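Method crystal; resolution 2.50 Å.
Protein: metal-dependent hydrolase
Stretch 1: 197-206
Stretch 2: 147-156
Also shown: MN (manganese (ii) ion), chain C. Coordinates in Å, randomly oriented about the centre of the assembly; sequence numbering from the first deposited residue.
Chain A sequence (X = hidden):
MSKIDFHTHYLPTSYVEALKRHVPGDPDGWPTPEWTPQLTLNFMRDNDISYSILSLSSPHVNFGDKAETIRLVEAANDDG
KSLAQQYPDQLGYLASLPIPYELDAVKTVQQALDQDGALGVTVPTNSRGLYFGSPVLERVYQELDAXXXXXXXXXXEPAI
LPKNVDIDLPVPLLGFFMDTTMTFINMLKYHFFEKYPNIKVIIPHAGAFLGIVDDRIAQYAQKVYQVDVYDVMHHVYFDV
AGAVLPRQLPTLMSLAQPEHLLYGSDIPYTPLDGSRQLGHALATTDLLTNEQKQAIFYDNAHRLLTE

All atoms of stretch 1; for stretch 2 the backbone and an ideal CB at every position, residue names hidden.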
# COMPACT_ATOMS: atom_id res chain seq x y z
N PRO A 197 0.36 -32.71 6.73
CA PRO A 197 0.06 -33.64 5.64
C PRO A 197 -1.34 -34.22 5.66
O PRO A 197 -1.87 -34.61 4.62
CB PRO A 197 1.12 -34.72 5.82
CG PRO A 197 1.23 -34.80 7.30
CD PRO A 197 1.30 -33.33 7.69
N ASN A 198 -1.94 -34.27 6.83
CA ASN A 198 -3.27 -34.84 6.99
C ASN A 198 -4.41 -33.94 6.58
O ASN A 198 -5.54 -34.41 6.39
CB ASN A 198 -3.45 -35.30 8.44
CG ASN A 198 -2.35 -36.25 8.86
OD1 ASN A 198 -2.21 -37.33 8.27
ND2 ASN A 198 -1.57 -35.86 9.87
N ILE A 199 -4.14 -32.65 6.45
CA ILE A 199 -5.18 -31.73 6.03
C ILE A 199 -5.38 -31.89 4.54
O ILE A 199 -4.43 -32.08 3.80
CB ILE A 199 -4.79 -30.27 6.31
CG1 ILE A 199 -4.62 -30.05 7.82
CG2 ILE A 199 -5.87 -29.33 5.74
CD1 ILE A 199 -4.18 -28.66 8.20
N LYS A 200 -6.64 -31.83 4.11
CA LYS A 200 -6.96 -31.95 2.70
C LYS A 200 -7.36 -30.56 2.24
O LYS A 200 -8.47 -30.10 2.49
CB LYS A 200 -8.11 -32.93 2.51
CG LYS A 200 -7.79 -34.31 3.03
CD LYS A 200 -9.06 -35.07 3.38
CE LYS A 200 -8.72 -36.47 3.85
NZ LYS A 200 -7.63 -36.44 4.88
N VAL A 201 -6.43 -29.90 1.57
CA VAL A 201 -6.63 -28.55 1.08
C VAL A 201 -7.23 -28.45 -0.31
O VAL A 201 -6.68 -28.95 -1.28
CB VAL A 201 -5.28 -27.80 1.09
CG1 VAL A 201 -5.44 -26.39 0.55
CG2 VAL A 201 -4.73 -27.77 2.50
N ILE A 202 -8.38 -27.79 -0.39
CA ILE A 202 -9.04 -27.58 -1.68
C ILE A 202 -8.69 -26.16 -2.15
O ILE A 202 -9.03 -25.18 -1.48
CB ILE A 202 -10.58 -27.66 -1.54
CG1 ILE A 202 -11.00 -29.05 -1.04
CG2 ILE A 202 -11.23 -27.35 -2.89
CD1 ILE A 202 -12.51 -29.17 -0.77
N ILE A 203 -8.00 -26.05 -3.28
CA ILE A 203 -7.66 -24.74 -3.84
C ILE A 203 -8.70 -24.46 -4.94
O ILE A 203 -8.81 -25.20 -5.91
CB ILE A 203 -6.22 -24.75 -4.39
CG1 ILE A 203 -5.24 -24.97 -3.23
CG2 ILE A 203 -5.92 -23.43 -5.08
CD1 ILE A 203 -3.80 -25.09 -3.65
N PRO A 204 -9.48 -23.38 -4.78
CA PRO A 204 -10.53 -22.98 -5.72
C PRO A 204 -10.12 -22.50 -7.11
O PRO A 204 -8.95 -22.16 -7.35
CB PRO A 204 -11.26 -21.88 -4.95
CG PRO A 204 -10.13 -21.19 -4.27
CD PRO A 204 -9.29 -22.34 -3.74
N HIS A 205 -11.11 -22.48 -8.00
CA HIS A 205 -10.95 -22.01 -9.37
C HIS A 205 -9.81 -22.64 -10.16
O HIS A 205 -9.01 -21.95 -10.80
CB HIS A 205 -10.80 -20.48 -9.36
CG HIS A 205 -11.88 -19.77 -8.61
ND1 HIS A 205 -11.61 -18.95 -7.53
CD2 HIS A 205 -13.22 -19.77 -8.76
CE1 HIS A 205 -12.75 -18.48 -7.05
NE2 HIS A 205 -13.74 -18.96 -7.78
N ALA A 206 -9.74 -23.97 -10.11
CA ALA A 206 -8.71 -24.70 -10.85
C ALA A 206 -7.27 -24.25 -10.57
O ALA A 206 -6.42 -24.30 -11.46
CB ALA A 206 -9.00 -24.62 -12.33
N UNK A 147 -7.48 -33.72 12.89
CA UNK A 147 -8.77 -34.26 12.45
C UNK A 147 -8.79 -34.58 10.97
O UNK A 147 -9.83 -34.93 10.42
CB UNK A 147 -9.89 -33.27 12.77
N UNK A 148 -7.63 -34.48 10.31
CA UNK A 148 -7.56 -34.77 8.87
C UNK A 148 -8.67 -34.00 8.18
O UNK A 148 -9.34 -34.52 7.30
CB UNK A 148 -7.68 -36.27 8.59
N UNK A 149 -8.86 -32.76 8.61
CA UNK A 149 -9.91 -31.91 8.09
C UNK A 149 -9.74 -31.40 6.65
O UNK A 149 -8.62 -31.24 6.13
CB UNK A 149 -10.05 -30.70 9.02
N UNK A 150 -10.88 -31.15 6.02
CA UNK A 150 -10.91 -30.59 4.68
C UNK A 150 -10.84 -29.07 4.92
O UNK A 150 -11.61 -28.53 5.71
CB UNK A 150 -12.15 -31.02 3.89
N UNK A 151 -9.91 -28.40 4.26
CA UNK A 151 -9.77 -26.96 4.39
C UNK A 151 -9.89 -26.35 3.00
O UNK A 151 -9.02 -26.54 2.14
CB UNK A 151 -8.44 -26.58 5.05
N UNK A 152 -10.98 -25.62 2.77
CA UNK A 152 -11.19 -24.99 1.47
C UNK A 152 -10.84 -23.51 1.50
O UNK A 152 -11.46 -22.74 2.24
CB UNK A 152 -12.64 -25.17 1.02
N UNK A 153 -9.85 -23.14 0.70
CA UNK A 153 -9.43 -21.74 0.60
C UNK A 153 -10.43 -21.00 -0.27
O UNK A 153 -10.97 -21.56 -1.23
CB UNK A 153 -8.02 -21.62 0.03
N UNK A 154 -10.70 -19.75 0.08
CA UNK A 154 -11.57 -18.95 -0.77
C UNK A 154 -10.89 -17.60 -0.93
O UNK A 154 -10.55 -16.92 0.05
CB UNK A 154 -12.98 -18.81 -0.19
N UNK A 155 -10.68 -17.19 -2.18
CA UNK A 155 -10.03 -15.91 -2.44
C UNK A 155 -10.76 -14.69 -1.92
O UNK A 155 -11.99 -14.63 -1.91
CB UNK A 155 -9.83 -15.75 -3.95
N UNK A 156 -9.97 -13.73 -1.46
CA UNK A 156 -10.46 -12.45 -0.99
C UNK A 156 -9.65 -11.40 -1.74
O UNK A 156 -8.61 -11.72 -2.34
CB UNK A 156 -10.33 -12.30 0.53
MN MN C . -16.81 -18.47 -4.40

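The two stretches run side by side as parallel strands, 200-203 against 150-154. Four backbone hydrogen bonds set the register, so the strand positions of the second stretch can be read against known neighbours.

Position 147 points away from stretch 1, and nothing of that stretch lies within 5.5 Å of its ideal CB. Many residues would suit. It is Arg-147, whose guanidinium is hydrogen-bonded elsewhere in the structure.

Position 148 has positive phi and psi (50/42), which favours Gly, Asn or Asp but does not exclude others. Its ideal CB points sideways, 3.6 Å from Asn-198 O and 3.7 Å from Lys-200 NZ. A polar or acidic side chain would be natural here. The residue is Gln-148. Its CG packs 3.7 Å from Asn-198 CB, and its CA makes a CA-H...O contact with Asn-198 O at 3.2 Å.

Position 149 points away, with Ile-199 CG2 5.5 Å from its ideal CB. Stretch 1 sets little limit on size. Ala-149 is found, and its backbone does the work: Lys-200 N donates to Ala-149 O at 2.9 Å.

Position 150 pairs with Lys-200, on the sheet face that also carries Ile-202. Ile-202 CD1 is 5.0 Å from the ideal CB, and the aliphatic part of Lys-200 is nearby. Val, Ile or Leu would fit. Ile-150 places CG2 3.6 Å from Ile-202 CD1 and CG1 4.2 Å from Lys-200 CD.

Position 151 pairs with Val-201 on the other face. The ideal CB lies 3.8 Å from Ile-199 CG2 and 4.7 Å from Val-201 CG2, an apolar setting in an extended backbone. Val or Ile is the easy choice. Val-151 meets Ile-199, CG2 to CG2, at 3.4 Å. Its N donates to Lys-200 O at 2.8 Å, and its O accepts from Ile-202 N at 2.9 Å.

Position 152 pairs with Ile-202, whose CB is 4.1 Å from the ideal CB. Small or medium apolar residues would suit. Ala-152 keeps just that CB to CB contact with Ile-202.

Position 153 points toward stretch 1, its ideal CB 4.0 Å from Pro-204 CD. Val-201 and Ile-203 offer more apolar surface, so Leu, Ile or Met would be reasonable. Leu-153 places CG 4.3 Å from Val-201 CG1 and CD1 4.3 Å from Ile-203 CG1. Its N donates to Ile-202 O at 3.1 Å.

Position 154 points away from stretch 1, but the visible manganese suggests a ligand such as His, Asp or Glu. It is His-154, with NE2 2.1 Å from MN. Its ND1 donates to the backbone O of position 155 at 3.1 Å, which helps hold the ring.

Position 155 points toward Pro-204 and His-205. Phi of -62 permits proline, and other apolar residues could fit. Pro-155 sets CD 3.7 Å from Pro-204 CG, and its CG meets the edge of the His-205 ring, 3.6 Å from CE1.

Position 156 is out of reach, so stretch 1 gives no preference. Asn-156 turns back on its own stretch: ND2 donates to His-154 O at 3.2 Å.

Stretch 2 (147-156) RQAIVALHPN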
# COMPACT_ATOMS: atom_id res chain seq x y z
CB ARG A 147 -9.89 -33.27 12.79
CG ARG A 147 -9.99 -32.97 14.28
CD ARG A 147 -10.96 -31.84 14.60
NE ARG A 147 -11.20 -31.75 16.04
CZ ARG A 147 -10.31 -31.34 16.93
NH1 ARG A 147 -9.10 -30.96 16.53
NH2 ARG A 147 -10.61 -31.34 18.22
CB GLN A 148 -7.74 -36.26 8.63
CG GLN A 148 -6.61 -37.12 9.16
CD GLN A 148 -7.08 -38.50 9.56
OE1 GLN A 148 -7.82 -38.65 10.53
NE2 GLN A 148 -6.64 -39.52 8.82
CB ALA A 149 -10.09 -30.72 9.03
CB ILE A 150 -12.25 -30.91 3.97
CG1 ILE A 150 -12.33 -32.41 3.65
CG2 ILE A 150 -12.39 -30.07 2.71
CD1 ILE A 150 -13.71 -32.88 3.30
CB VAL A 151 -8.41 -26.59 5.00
CG1 VAL A 151 -8.21 -25.10 4.92
CG2 VAL A 151 -8.35 -27.04 6.45
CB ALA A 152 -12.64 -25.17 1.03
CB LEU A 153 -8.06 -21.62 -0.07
CG LEU A 153 -6.81 -22.30 0.48
CD1 LEU A 153 -5.59 -21.80 -0.31
CD2 LEU A 153 -6.64 -21.99 1.95
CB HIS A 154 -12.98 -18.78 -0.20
CG HIS A 154 -13.97 -18.33 -1.23
ND1 HIS A 154 -13.93 -17.07 -1.80
CD2 HIS A 154 -14.97 -18.99 -1.86
CE1 HIS A 154 -14.87 -16.98 -2.73
NE2 HIS A 154 -15.51 -18.13 -2.79
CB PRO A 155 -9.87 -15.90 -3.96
CG PRO A 155 -11.12 -16.61 -4.41
CD PRO A 155 -11.21 -17.78 -3.43
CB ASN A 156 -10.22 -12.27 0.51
CG ASN A 156 -11.35 -12.83 1.34
OD1 ASN A 156 -11.91 -12.12 2.19
ND2 ASN A 156 -11.70 -14.09 1.11
O HOH W 1 -15.67 -17.55 -5.89
O HOH W 2 -17.80 -16.41 -4.12
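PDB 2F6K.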